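Local coordinates for protein AdeR (Acinetobacter baumannii, PDB 5X5L) that binds an intercistronic DNA region through the OmpR/PhoB-type domain that forms this chain, and probably acts as a phosphorelay response regulator controlling transcription, at residues C[8-13]-C[33-38]; C[28-33]-C[74-79]; C[49-54]-C[67-72]. One frame throughout, in Å; residues are numbered along the deposited sequence.

Contact 1. Residues C[8-13]-C[33-38]; sequences IEIDTD and TEYKII. With nucleotides of chain J.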
loop_
_atom_site.group_PDB
_atom_site.type_symbol
_atom_site.label_atom_id
_atom_site.label_comp_id
_atom_site.label_asym_id
_atom_site.label_seq_id
_atom_site.Cartn_x
_atom_site.Cartn_y
_atom_site.Cartn_z
ATOM N N ILE C 8 17.088 6.468 -15.098
ATOM C CA ILE C 8 16.787 6.329 -13.661
ATOM C C ILE C 8 15.333 6.734 -13.434
ATOM O O ILE C 8 14.978 7.915 -13.571
ATOM C CB ILE C 8 17.701 7.213 -12.778
ATOM C CG1 ILE C 8 19.139 6.680 -12.843
ATOM C CG2 ILE C 8 17.188 7.261 -11.329
ATOM C CD1 ILE C 8 20.139 7.354 -11.929
ATOM N N GLU C 9 14.505 5.766 -13.050
ATOM C CA GLU C 9 13.093 5.998 -12.755
ATOM C C GLU C 9 12.867 5.859 -11.254
ATOM O O GLU C 9 13.351 4.915 -10.640
ATOM C CB GLU C 9 12.234 4.996 -13.536
ATOM C CG GLU C 9 10.736 5.183 -13.373
ATOM C CD GLU C 9 9.906 4.391 -14.359
ATOM O OE1 GLU C 9 10.443 3.783 -15.305
ATOM O OE2 GLU C 9 8.677 4.369 -14.186
ATOM N N ILE C 10 12.147 6.816 -10.680
ATOM C CA ILE C 10 11.704 6.765 -9.286
ATOM C C ILE C 10 10.181 6.782 -9.277
ATOM O O ILE C 10 9.570 7.749 -9.725
ATOM C CB ILE C 10 12.247 7.956 -8.471
ATOM C CG1 ILE C 10 13.778 7.933 -8.468
ATOM C CG2 ILE C 10 11.664 7.948 -7.057
ATOM C CD1 ILE C 10 14.406 9.148 -7.827
ATOM N N ASP C 11 9.585 5.691 -8.805
ATOM C CA ASP C 11 8.147 5.612 -8.556
ATOM C C ASP C 11 7.931 6.022 -7.100
ATOM O O ASP C 11 8.324 5.297 -6.175
ATOM C CB ASP C 11 7.641 4.189 -8.804
ATOM C CG ASP C 11 6.131 4.052 -8.657
ATOM O OD1 ASP C 11 5.438 5.053 -8.346
ATOM O OD2 ASP C 11 5.643 2.904 -8.857
ATOM N N THR C 12 7.323 7.194 -6.905
ATOM C CA THR C 12 7.194 7.795 -5.567
ATOM C C THR C 12 6.124 7.122 -4.687
ATOM O O THR C 12 6.226 7.213 -3.453
ATOM C CB THR C 12 6.905 9.305 -5.661
ATOM O OG1 THR C 12 7.003 9.925 -4.372
ATOM C CG2 THR C 12 5.523 9.583 -6.282
ATOM N N ASP C 13 5.137 6.461 -5.291
ATOM C CA ASP C 13 4.064 5.803 -4.524
ATOM C C ASP C 13 4.535 4.497 -3.872
ATOM O O ASP C 13 4.200 4.208 -2.711
ATOM C CB ASP C 13 2.813 5.525 -5.387
ATOM C CG ASP C 13 2.488 6.624 -6.394
ATOM O OD1 ASP C 13 2.967 7.779 -6.250
ATOM O OD2 ASP C 13 1.734 6.301 -7.350
ATOM N N THR C 33 17.592 7.128 3.709
ATOM C CA THR C 33 18.488 8.249 3.410
ATOM C C THR C 33 18.882 8.267 1.936
ATOM O O THR C 33 18.756 9.286 1.270
ATOM C CB THR C 33 19.765 8.207 4.274
ATOM O OG1 THR C 33 19.370 8.214 5.644
ATOM C CG2 THR C 33 20.645 9.417 3.987
ATOM N N GLU C 34 19.342 7.118 1.444
ATOM C CA GLU C 34 19.735 6.943 0.037
ATOM C C GLU C 34 18.590 7.262 -0.939
ATOM O O GLU C 34 18.812 7.890 -1.970
ATOM C CB GLU C 34 20.268 5.529 -0.198
ATOM C CG GLU C 34 21.630 5.262 0.443
ATOM C CD GLU C 34 22.000 3.778 0.562
ATOM O OE1 GLU C 34 21.267 2.903 0.047
ATOM O OE2 GLU C 34 23.045 3.482 1.184
ATOM N N TYR C 35 17.375 6.836 -0.610
ATOM C CA TYR C 35 16.193 7.158 -1.423
ATOM C C TYR C 35 15.956 8.670 -1.481
ATOM O O TYR C 35 15.663 9.214 -2.539
ATOM C CB TYR C 35 14.933 6.468 -0.869
ATOM C CG TYR C 35 13.679 6.832 -1.625
ATOM C CD1 TYR C 35 13.302 6.103 -2.754
ATOM C CD2 TYR C 35 12.877 7.896 -1.229
ATOM C CE1 TYR C 35 12.145 6.419 -3.463
ATOM C CE2 TYR C 35 11.727 8.221 -1.936
ATOM C CZ TYR C 35 11.365 7.475 -3.050
ATOM O OH TYR C 35 10.218 7.801 -3.747
ATOM N N LYS C 36 16.059 9.329 -0.334
ATOM C CA LYS C 36 15.847 10.778 -0.250
ATOM C C LYS C 36 16.870 11.549 -1.088
ATOM O O LYS C 36 16.509 12.483 -1.788
ATOM C CB LYS C 36 15.886 11.269 1.203
ATOM C CG LYS C 36 14.672 10.872 2.022
ATOM C CD LYS C 36 14.594 11.619 3.346
ATOM C CE LYS C 36 13.541 10.897 4.196
ATOM N NZ LYS C 36 13.219 11.572 5.479
ATOM N N ILE C 37 18.129 11.135 -1.025
ATOM C CA ILE C 37 19.205 11.756 -1.800
ATOM C C ILE C 37 18.887 11.708 -3.295
ATOM O O ILE C 37 18.801 12.758 -3.939
ATOM C CB ILE C 37 20.581 11.109 -1.488
ATOM C CG1 ILE C 37 21.027 11.521 -0.077
ATOM C CG2 ILE C 37 21.639 11.527 -2.502
ATOM C CD1 ILE C 37 22.264 10.808 0.425
ATOM N N ILE C 38 18.695 10.505 -3.832
ATOM C CA ILE C 38 18.423 10.335 -5.266
ATOM C C ILE C 38 17.126 11.018 -5.720
ATOM O O ILE C 38 17.069 11.566 -6.828
ATOM C CB ILE C 38 18.450 8.839 -5.691
ATOM C CG1 ILE C 38 18.426 8.675 -7.218
ATOM C CG2 ILE C 38 17.290 8.059 -5.095
ATOM C CD1 ILE C 38 19.636 9.264 -7.913
ATOM P P DT J 15 19.877 5.163 6.489
ATOM O OP1 DT J 15 18.685 5.715 5.804
ATOM O OP2 DT J 15 21.009 4.646 5.682
ATOM O "O5'" DT J 15 20.400 6.269 7.508
ATOM C "C5'" DT J 15 19.741 6.486 8.766
ATOM C "C4'" DT J 15 20.785 6.699 9.835
ATOM O "O4'" DT J 15 21.492 5.467 10.091
ATOM C "C3'" DT J 15 21.850 7.723 9.439
ATOM O "O3'" DT J 15 21.826 8.823 10.343
ATOM C "C2'" DT J 15 23.159 6.959 9.515
ATOM C "C1'" DT J 15 22.827 5.793 10.419
ATOM N N1 DT J 15 23.649 4.572 10.246
ATOM C C2 DT J 15 24.378 4.097 11.315
ATOM O O2 DT J 15 24.413 4.655 12.399
ATOM N N3 DT J 15 25.076 2.939 11.066
ATOM C C4 DT J 15 25.116 2.229 9.880
ATOM O O4 DT J 15 25.788 1.204 9.804
ATOM C C5 DT J 15 24.321 2.779 8.803
ATOM C C7 DT J 15 24.309 2.082 7.478
ATOM C C6 DT J 15 23.636 3.906 9.038
#
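Three isoleucines and a tyrosine pack strand 8-11 against helix 32-41, and the key bump is Ile10. Its first torsion sends CG1 back beside the backbone N and leaves CG2 anti to it, so the side chain forks toward the helix with two separate prongs. The CG1 prong ends in CD1, which settles into the hollow formed by the two branches of Ile38 and its backbone: CD1 is 4.1 Å from Ile38 CG1 and 3.7 Å from the carbonyl oxygen Ile38 O. The CG2 prong fits against the far end of the Tyr35 ring, obliquely, with Ile10 CG2 3.9 Å from Tyr35 CE1. Tyr35 gets there because its CG is anti to the backbone N (chi1 177°), stretching the ring out from the helix. Its hydroxyl then comes up beside the turn that follows the strand, Tyr35 OH lying 3.5 Å from Thr12 CA. At the other end of the strand, Ile8 CD1 and Ile38 CD1 approach tip to tip at a loose 4.5 Å. Val17 of the neighbouring strand 16-19 touches Ile10, Tyr35 and Ile38, and His15 stacks on the Tyr35 ring. At the first turn of the helix, Thr33 N gives a fairly straight bond (162°) to OP1 of DT15 of chain J, 2.8 Å away. A small antiparallel sheet laid across the first helix of a winged-helix domain, with strand 8-11 running at 115° to the helix segment 33-38, is the hallmark of OmpR/PhoB-type DNA-binding domains.

Contact 2. Residues C[28-33]-C[74-79]; sequences LNLTLT and SKLRKK. With nucleotides of chain J; nucleotides of chain I.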
loop_
_atom_site.group_PDB
_atom_site.type_symbol
_atom_site.label_atom_id
_atom_site.label_comp_id
_atom_site.label_asym_id
_atom_site.label_seq_id
_atom_site.Cartn_x
_atom_site.Cartn_y
_atom_site.Cartn_z
ATOM N N LEU C 28 16.478 -1.151 -7.295
ATOM C CA LEU C 28 17.580 -0.959 -6.353
ATOM C C LEU C 28 17.093 -1.097 -4.927
ATOM O O LEU C 28 15.982 -0.676 -4.597
ATOM C CB LEU C 28 18.218 0.417 -6.520
ATOM C CG LEU C 28 19.253 0.654 -7.592
ATOM C CD1 LEU C 28 18.881 -0.016 -8.885
ATOM C CD2 LEU C 28 19.479 2.137 -7.794
ATOM N N ASN C 29 17.958 -1.652 -4.085
ATOM C CA ASN C 29 17.719 -1.767 -2.651
ATOM C C ASN C 29 18.389 -0.570 -1.984
ATOM O O ASN C 29 19.542 -0.647 -1.557
ATOM C CB ASN C 29 18.266 -3.104 -2.121
ATOM C CG ASN C 29 17.760 -3.443 -0.726
ATOM O OD1 ASN C 29 17.733 -2.567 0.167
ATOM N ND2 ASN C 29 17.389 -4.748 -0.515
ATOM N N LEU C 30 17.644 0.531 -1.892
ATOM C CA LEU C 30 18.110 1.730 -1.232
ATOM C C LEU C 30 17.625 1.813 0.208
ATOM O O LEU C 30 16.554 1.369 0.519
ATOM C CB LEU C 30 17.634 2.963 -2.008
ATOM C CG LEU C 30 18.561 3.292 -3.203
ATOM C CD1 LEU C 30 18.567 2.245 -4.247
ATOM C CD2 LEU C 30 18.247 4.665 -3.788
ATOM N N THR C 31 18.432 2.486 1.006
ATOM C CA THR C 31 18.075 2.851 2.359
ATOM C C THR C 31 17.168 4.091 2.246
ATOM O O THR C 31 17.072 4.686 1.173
ATOM C CB THR C 31 19.332 3.200 3.195
ATOM O OG1 THR C 31 19.798 4.490 2.828
ATOM C CG2 THR C 31 20.446 2.152 3.095
ATOM N N LEU C 32 16.511 4.476 3.338
ATOM C CA LEU C 32 15.662 5.672 3.347
ATOM C C LEU C 32 16.456 6.937 3.035
ATOM O O LEU C 32 16.031 7.731 2.199
ATOM C CB LEU C 32 14.939 5.836 4.685
ATOM C CG LEU C 32 13.933 6.995 4.771
ATOM C CD1 LEU C 32 12.777 6.796 3.802
ATOM C CD2 LEU C 32 13.386 7.122 6.181
ATOM N N THR C 33 17.592 7.128 3.709
ATOM C CA THR C 33 18.488 8.249 3.410
ATOM C C THR C 33 18.882 8.267 1.936
ATOM O O THR C 33 18.756 9.286 1.270
ATOM C CB THR C 33 19.765 8.207 4.274
ATOM O OG1 THR C 33 19.370 8.214 5.644
ATOM C CG2 THR C 33 20.645 9.417 3.987
ATOM N N SER C 74 28.400 8.002 -1.209
ATOM C CA SER C 74 29.264 6.885 -1.615
ATOM C C SER C 74 28.495 5.577 -1.719
ATOM O O SER C 74 28.559 4.889 -2.744
ATOM C CB SER C 74 30.412 6.702 -0.625
ATOM O OG SER C 74 31.221 5.605 -1.005
ATOM N N LYS C 75 27.761 5.251 -0.648
ATOM C CA LYS C 75 26.986 4.011 -0.588
ATOM C C LYS C 75 25.917 3.952 -1.668
ATOM O O LYS C 75 25.707 2.888 -2.268
ATOM C CB LYS C 75 26.367 3.815 0.800
ATOM C CG LYS C 75 27.391 3.497 1.858
ATOM C CD LYS C 75 26.787 3.496 3.255
ATOM C CE LYS C 75 27.795 3.043 4.278
ATOM N NZ LYS C 75 28.669 4.119 4.857
ATOM N N LEU C 76 25.261 5.084 -1.927
ATOM C CA LEU C 76 24.332 5.183 -3.052
ATOM C C LEU C 76 25.073 4.964 -4.372
ATOM O O LEU C 76 24.598 4.206 -5.217
ATOM C CB LEU C 76 23.605 6.536 -3.058
ATOM C CG LEU C 76 22.688 6.840 -4.253
ATOM C CD1 LEU C 76 21.626 5.758 -4.428
ATOM C CD2 LEU C 76 22.035 8.213 -4.103
ATOM N N ARG C 77 26.228 5.620 -4.538
ATOM C CA ARG C 77 27.006 5.531 -5.783
ATOM C C ARG C 77 27.372 4.093 -6.090
ATOM O O ARG C 77 27.188 3.645 -7.222
ATOM C CB ARG C 77 28.281 6.393 -5.727
ATOM C CG ARG C 77 29.172 6.329 -6.957
ATOM C CD ARG C 77 30.462 7.134 -6.820
ATOM N NE ARG C 77 30.240 8.551 -6.516
ATOM C CZ ARG C 77 30.556 9.177 -5.376
ATOM N NH1 ARG C 77 31.138 8.547 -4.355
ATOM N NH2 ARG C 77 30.293 10.481 -5.260
ATOM N N LYS C 78 27.871 3.368 -5.084
ATOM C CA LYS C 78 28.233 1.967 -5.266
ATOM C C LYS C 78 27.045 1.158 -5.791
ATOM O O LYS C 78 27.192 0.387 -6.740
ATOM C CB LYS C 78 28.781 1.364 -3.966
ATOM C CG LYS C 78 29.214 -0.095 -4.048
ATOM C CD LYS C 78 30.347 -0.321 -5.056
ATOM C CE LYS C 78 30.236 -1.659 -5.774
ATOM N NZ LYS C 78 30.609 -2.812 -4.897
ATOM N N LYS C 79 25.871 1.370 -5.203
ATOM C CA LYS C 79 24.656 0.684 -5.654
ATOM C C LYS C 79 24.288 1.032 -7.103
ATOM O O LYS C 79 23.825 0.164 -7.845
ATOM C CB LYS C 79 23.488 0.956 -4.696
ATOM C CG LYS C 79 23.671 0.242 -3.362
ATOM C CD LYS C 79 22.621 0.639 -2.344
ATOM C CE LYS C 79 22.876 -0.016 -0.997
ATOM N NZ LYS C 79 21.887 0.385 0.036
ATOM P P DT J 15 19.877 5.163 6.489
ATOM O OP1 DT J 15 18.685 5.715 5.804
ATOM O OP2 DT J 15 21.009 4.646 5.682
ATOM O "O5'" DT J 15 20.400 6.269 7.508
ATOM C "C5'" DT J 15 19.741 6.486 8.766
ATOM C "C4'" DT J 15 20.785 6.699 9.835
ATOM O "O4'" DT J 15 21.492 5.467 10.091
ATOM C "C3'" DT J 15 21.850 7.723 9.439
ATOM O "O3'" DT J 15 21.826 8.823 10.343
ATOM C "C2'" DT J 15 23.159 6.959 9.515
ATOM C "C1'" DT J 15 22.827 5.793 10.419
ATOM N N1 DT J 15 23.649 4.572 10.246
ATOM C C2 DT J 15 24.378 4.097 11.315
ATOM O O2 DT J 15 24.413 4.655 12.399
ATOM N N3 DT J 15 25.076 2.939 11.066
ATOM C C4 DT J 15 25.116 2.229 9.880
ATOM O O4 DT J 15 25.788 1.204 9.804
ATOM C C5 DT J 15 24.321 2.779 8.803
ATOM C C7 DT J 15 24.309 2.082 7.478
ATOM C C6 DT J 15 23.636 3.906 9.038
ATOM P P DG I 7 33.742 5.375 -3.836
ATOM O OP1 DG I 7 33.919 4.652 -5.121
ATOM O OP2 DG I 7 32.413 5.955 -3.489
ATOM O "O5'" DG I 7 34.161 4.410 -2.643
ATOM C "C5'" DG I 7 35.512 3.949 -2.467
ATOM C "C4'" DG I 7 35.639 3.182 -1.170
ATOM O "O4'" DG I 7 35.901 4.101 -0.083
ATOM C "C3'" DG I 7 34.394 2.390 -0.761
ATOM O "O3'" DG I 7 34.743 1.116 -0.216
ATOM C "C2'" DG I 7 33.765 3.243 0.324
ATOM C "C1'" DG I 7 34.985 3.860 0.977
ATOM N N9 DG I 7 34.769 5.121 1.686
ATOM C C8 DG I 7 33.934 6.155 1.335
ATOM N N7 DG I 7 33.983 7.160 2.171
ATOM C C5 DG I 7 34.889 6.756 3.138
ATOM C C6 DG I 7 35.342 7.422 4.304
ATOM O O6 DG I 7 35.031 8.544 4.718
ATOM N N1 DG I 7 36.262 6.651 5.009
ATOM C C2 DG I 7 36.699 5.403 4.634
ATOM N N2 DG I 7 37.605 4.828 5.437
ATOM N N3 DG I 7 36.285 4.772 3.546
ATOM C C4 DG I 7 35.385 5.500 2.853
ATOM P P DT I 6 33.509 11.955 -3.268
ATOM O OP1 DT I 6 32.826 11.664 -4.550
ATOM O OP2 DT I 6 32.709 12.343 -2.089
ATOM O "O5'" DT I 6 34.392 10.685 -2.904
ATOM C "C5'" DT I 6 35.243 10.086 -3.890
ATOM C "C4'" DT I 6 35.707 8.730 -3.420
ATOM O "O4'" DT I 6 36.507 8.871 -2.224
ATOM C "C3'" DT I 6 34.584 7.761 -3.074
ATOM O "O3'" DT I 6 34.844 6.537 -3.768
ATOM C "C2'" DT I 6 34.639 7.662 -1.558
ATOM C "C1'" DT I 6 36.089 7.947 -1.236
ATOM N N1 DT I 6 36.402 8.546 0.092
ATOM C C2 DT I 6 37.316 7.915 0.914
ATOM O O2 DT I 6 37.831 6.842 0.645
ATOM N N3 DT I 6 37.590 8.581 2.082
ATOM C C4 DT I 6 37.074 9.792 2.494
ATOM O O4 DT I 6 37.417 10.264 3.574
ATOM C C5 DT I 6 36.136 10.407 1.581
ATOM C C7 DT I 6 35.516 11.717 1.957
ATOM C C6 DT I 6 35.859 9.767 0.435
#
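Leu28 opens the segment 28-33 and packs on Leu80, farther along helix 66-81. Next, Asn29 contributes its backbone: the carbonyl oxygen Asn29 O takes a hydrogen bond from Lys79 NZ at 3.0 Å, with the ammonium in the carbonyl plane and a C=O...N angle of 153°. Lys79 reaches it with a chain extended beyond CG, and the same NZ makes a salt bridge to Glu34, so the charge is held between a loop carbonyl and a carboxylate. Leu30 then supplies the apolar contact, its CD2 meeting Leu76 CD1 obliquely at 3.6 Å. Leu76 CG is anti to the backbone N (chi1 175°), which carries that branch toward the loop, while Ile38 and Val17 also pack on Leu30. Thr31 is the N-cap of helix 32-41: its OG1 accepts from Glu34 N and donates to OP2 of DT15 of chain J at 3.1 Å, and its CG2 rests beside Lys79 NZ. From the helix 66-81 side, Ser74 OG and Arg77 NH1 both bind OP2 of DG7 of chain I, at 2.8 and 3.0 Å, the phosphate oxygen lying at the edge of the guanidinium. Lys75 NZ hydrogen-bonds O6 of a guanine base of the bound DNA. One helix start on a backbone phosphate and a second helix reading a base are what the winged helix-turn-helix of this family is built to provide.

Contact 3. Residues C[49-54]-C[67-72]; sequences FTRGEL and RTVDSH. With nucleotides of chain I; nucleotides of chain J.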
loop_
_atom_site.group_PDB
_atom_site.type_symbol
_atom_site.label_atom_id
_atom_site.label_comp_id
_atom_site.label_asym_id
_atom_site.label_seq_id
_atom_site.Cartn_x
_atom_site.Cartn_y
_atom_site.Cartn_z
ATOM N N PHE C 49 24.397 20.409 -5.380
ATOM C CA PHE C 49 23.849 20.502 -4.026
ATOM C C PHE C 49 24.997 20.518 -3.047
ATOM O O PHE C 49 25.929 19.735 -3.189
ATOM C CB PHE C 49 22.936 19.312 -3.734
ATOM C CG PHE C 49 21.704 19.293 -4.584
ATOM C CD1 PHE C 49 21.724 18.756 -5.867
ATOM C CD2 PHE C 49 20.530 19.849 -4.117
ATOM C CE1 PHE C 49 20.596 18.750 -6.655
ATOM C CE2 PHE C 49 19.385 19.852 -4.904
ATOM C CZ PHE C 49 19.417 19.293 -6.178
ATOM N N THR C 50 24.944 21.404 -2.060
ATOM C CA THR C 50 25.958 21.425 -1.007
ATOM C C THR C 50 25.675 20.288 -0.020
ATOM O O THR C 50 24.612 19.667 -0.037
ATOM C CB THR C 50 25.979 22.765 -0.233
ATOM O OG1 THR C 50 24.692 23.025 0.352
ATOM C CG2 THR C 50 26.286 23.917 -1.146
ATOM N N ARG C 51 26.650 20.017 0.831
ATOM C CA ARG C 51 26.508 19.004 1.872
ATOM C C ARG C 51 25.446 19.429 2.880
ATOM O O ARG C 51 24.688 18.592 3.358
ATOM C CB ARG C 51 27.846 18.732 2.562
ATOM C CG ARG C 51 28.856 18.077 1.639
ATOM C CD ARG C 51 30.250 18.027 2.224
ATOM N NE ARG C 51 31.116 17.110 1.508
ATOM C CZ ARG C 51 31.767 17.371 0.374
ATOM N NH1 ARG C 51 31.672 18.552 -0.221
ATOM N NH2 ARG C 51 32.525 16.423 -0.177
ATOM N N GLY C 52 25.393 20.723 3.183
ATOM C CA GLY C 52 24.369 21.288 4.057
ATOM C C GLY C 52 22.951 21.083 3.550
ATOM O O GLY C 52 22.042 20.798 4.343
ATOM N N GLU C 53 22.754 21.227 2.238
ATOM C CA GLU C 53 21.444 20.996 1.621
ATOM C C GLU C 53 21.043 19.534 1.666
ATOM O O GLU C 53 19.904 19.216 1.997
ATOM C CB GLU C 53 21.415 21.462 0.169
ATOM C CG GLU C 53 21.506 22.962 -0.012
ATOM C CD GLU C 53 21.482 23.357 -1.468
ATOM O OE1 GLU C 53 22.383 22.952 -2.227
ATOM O OE2 GLU C 53 20.537 24.054 -1.870
ATOM N N LEU C 54 21.973 18.648 1.326
ATOM C CA LEU C 54 21.723 17.205 1.378
ATOM C C LEU C 54 21.433 16.732 2.808
ATOM O O LEU C 54 20.555 15.892 3.007
ATOM C CB LEU C 54 22.898 16.427 0.787
ATOM C CG LEU C 54 23.135 16.638 -0.715
ATOM C CD1 LEU C 54 24.499 16.087 -1.127
ATOM C CD2 LEU C 54 22.025 16.006 -1.541
ATOM N N ARG C 67 30.979 15.210 6.541
ATOM C CA ARG C 67 31.588 14.005 5.975
ATOM C C ARG C 67 30.621 12.824 5.942
ATOM O O ARG C 67 30.709 12.001 5.046
ATOM C CB ARG C 67 32.881 13.651 6.708
ATOM C CG ARG C 67 33.991 14.684 6.473
ATOM C CD ARG C 67 34.528 14.707 5.039
ATOM N NE ARG C 67 35.160 15.993 4.777
ATOM C CZ ARG C 67 35.170 16.657 3.614
ATOM N NH1 ARG C 67 34.559 16.184 2.527
ATOM N NH2 ARG C 67 35.808 17.828 3.533
ATOM N N THR C 68 29.692 12.758 6.900
ATOM C CA THR C 68 28.656 11.707 6.909
ATOM C C THR C 68 27.770 11.746 5.659
ATOM O O THR C 68 27.337 10.711 5.174
ATOM C CB THR C 68 27.794 11.768 8.182
ATOM O OG1 THR C 68 28.619 11.496 9.311
ATOM C CG2 THR C 68 26.668 10.748 8.155
ATOM N N VAL C 69 27.473 12.943 5.166
ATOM C CA VAL C 69 26.843 13.111 3.851
ATOM C C VAL C 69 27.621 12.388 2.761
ATOM O O VAL C 69 27.023 11.687 1.978
ATOM C CB VAL C 69 26.779 14.616 3.415
ATOM C CG1 VAL C 69 26.071 14.755 2.063
ATOM C CG2 VAL C 69 26.131 15.494 4.473
ATOM N N ASP C 70 28.934 12.559 2.726
ATOM C CA ASP C 70 29.792 11.927 1.723
ATOM C C ASP C 70 29.600 10.410 1.729
ATOM O O ASP C 70 29.468 9.798 0.663
ATOM C CB ASP C 70 31.291 12.240 1.927
ATOM C CG ASP C 70 31.615 13.722 1.953
ATOM O OD1 ASP C 70 30.680 14.556 1.943
ATOM O OD2 ASP C 70 32.822 14.054 1.972
ATOM N N SER C 71 29.543 9.825 2.925
ATOM C CA SER C 71 29.404 8.373 3.046
ATOM C C SER C 71 28.053 7.877 2.534
ATOM O O SER C 71 27.997 6.825 1.891
ATOM C CB SER C 71 29.620 7.916 4.492
ATOM O OG SER C 71 30.036 6.568 4.543
ATOM N N HIS C 72 26.974 8.624 2.789
ATOM C CA HIS C 72 25.669 8.252 2.233
ATOM C C HIS C 72 25.679 8.286 0.713
ATOM O O HIS C 72 25.092 7.419 0.069
ATOM C CB HIS C 72 24.522 9.124 2.749
ATOM C CG HIS C 72 24.126 8.837 4.165
ATOM N ND1 HIS C 72 23.407 7.712 4.527
ATOM C CD2 HIS C 72 24.309 9.546 5.297
ATOM C CE1 HIS C 72 23.194 7.732 5.828
ATOM N NE2 HIS C 72 23.731 8.835 6.320
ATOM P P DG I 5 35.714 18.089 -0.917
ATOM O OP1 DG I 5 34.617 18.582 -1.782
ATOM O OP2 DG I 5 35.598 18.215 0.559
ATOM O "O5'" DG I 5 35.964 16.581 -1.353
ATOM C "C5'" DG I 5 36.268 16.269 -2.724
ATOM C "C4'" DG I 5 36.212 14.780 -2.977
ATOM O "O4'" DG I 5 37.315 14.146 -2.291
ATOM C "C3'" DG I 5 34.950 14.043 -2.513
ATOM O "O3'" DG I 5 34.610 13.084 -3.524
ATOM C "C2'" DG I 5 35.370 13.448 -1.179
ATOM C "C1'" DG I 5 36.833 13.136 -1.417
ATOM N N9 DG I 5 37.685 13.138 -0.231
ATOM C C8 DG I 5 37.823 14.128 0.715
ATOM N N7 DG I 5 38.693 13.833 1.645
ATOM C C5 DG I 5 39.176 12.586 1.277
ATOM C C6 DG I 5 40.153 11.760 1.893
ATOM O O6 DG I 5 40.804 11.970 2.925
ATOM N N1 DG I 5 40.335 10.573 1.186
ATOM C C2 DG I 5 39.669 10.230 0.031
ATOM N N2 DG I 5 39.984 9.043 -0.510
ATOM N N3 DG I 5 38.762 10.995 -0.556
ATOM C C4 DG I 5 38.570 12.149 0.115
ATOM P P DC J 16 22.497 10.191 9.929
ATOM O OP1 DC J 16 21.708 11.295 10.532
ATOM O OP2 DC J 16 22.735 10.158 8.468
ATOM O "O5'" DC J 16 23.904 10.121 10.658
ATOM C "C5'" DC J 16 23.980 10.060 12.087
ATOM C "C4'" DC J 16 25.311 9.469 12.480
ATOM O "O4'" DC J 16 25.458 8.185 11.850
ATOM C "C3'" DC J 16 26.507 10.294 12.013
ATOM O "O3'" DC J 16 26.983 11.097 13.095
ATOM C "C2'" DC J 16 27.501 9.261 11.496
ATOM C "C1'" DC J 16 26.839 7.915 11.728
ATOM N N1 DC J 16 27.005 6.911 10.660
ATOM C C2 DC J 16 27.688 5.727 10.948
ATOM O O2 DC J 16 28.184 5.581 12.074
ATOM N N3 DC J 16 27.810 4.783 9.987
ATOM C C4 DC J 16 27.276 4.987 8.780
ATOM N N4 DC J 16 27.426 4.033 7.859
ATOM C C5 DC J 16 26.568 6.182 8.462
ATOM C C6 DC J 16 26.452 7.105 9.425
ATOM P P DC J 17 28.145 12.153 12.853
ATOM O OP1 DC J 17 28.092 13.171 13.926
ATOM O OP2 DC J 17 28.091 12.591 11.440
ATOM O "O5'" DC J 17 29.447 11.280 13.099
ATOM C "C5'" DC J 17 29.635 10.562 14.327
ATOM C "C4'" DC J 17 30.826 9.645 14.198
ATOM O "O4'" DC J 17 30.546 8.633 13.204
ATOM C "C3'" DC J 17 32.113 10.347 13.756
ATOM O "O3'" DC J 17 33.093 10.168 14.784
ATOM C "C2'" DC J 17 32.429 9.744 12.395
ATOM C "C1'" DC J 17 31.688 8.423 12.400
ATOM N N1 DC J 17 31.219 7.921 11.093
ATOM C C2 DC J 17 31.491 6.597 10.740
ATOM O O2 DC J 17 32.169 5.898 11.506
ATOM N N3 DC J 17 31.032 6.119 9.561
ATOM C C4 DC J 17 30.305 6.902 8.761
ATOM N N4 DC J 17 29.875 6.391 7.606
ATOM C C5 DC J 17 29.986 8.245 9.113
ATOM C C6 DC J 17 30.453 8.707 10.279
#
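This is a salt-bridge network at the DNA backbone, beside a buried apolar contact, joining the start of helix 51-58 to the first half of helix 66-81. Arg51, extended from CG to NE, takes Asp70 side-on: NE bonds to Asp70 OD1 at 2.6 Å through the syn lone pair, and NH2 meets Asp70 OD2 at 3.2 Å from above the carboxylate plane. Arg67, bent at chi2, brings its NH1 to the syn lone pair of that same OD2 at 2.8 Å. Asp70, with the DG5 phosphate, thus probably offsets the repulsion between the two guanidiniums, whose planes stand 69° apart. The two helices are those of the helix-turn-helix, the second being its recognition helix. Alongside, Val69 CG1 meets Leu54 CD1 at 3.8 Å, the two side chains crossing at about a right angle. A capping box of Thr50 and Glu53 starts helix 51-58. Arg67 NH1 and NH2 both bind OP2 of DG5 of chain I, while on the other DNA strand His72 NE2 bonds to OP2 of DC16 of chain J at 2.7 Å.

In the fold
Contacts 1 and 2 have centres about 10 Å apart and share Thr33 on helix 32-41; the centre of contact 3 is about 14 Å from that of contact 2 and about 16 Å from that of contact 1. On helix 66-81, contact 3 takes residues 67-72 and contact 2 residues 74-79. Along the chain, the segments of contacts 1 and 2 alternate, and both segments of contact 3 fall between those of contact 2. His72 of contact 3 packs against Thr33 and Ile37. Contact 1 joins the N-terminal sheet to helix 32-41, contact 2 the start of that helix to recognition helix 66-81, and contact 3 helix 51-58 to the same recognition helix, which probably helps to set its orientation on the DNA.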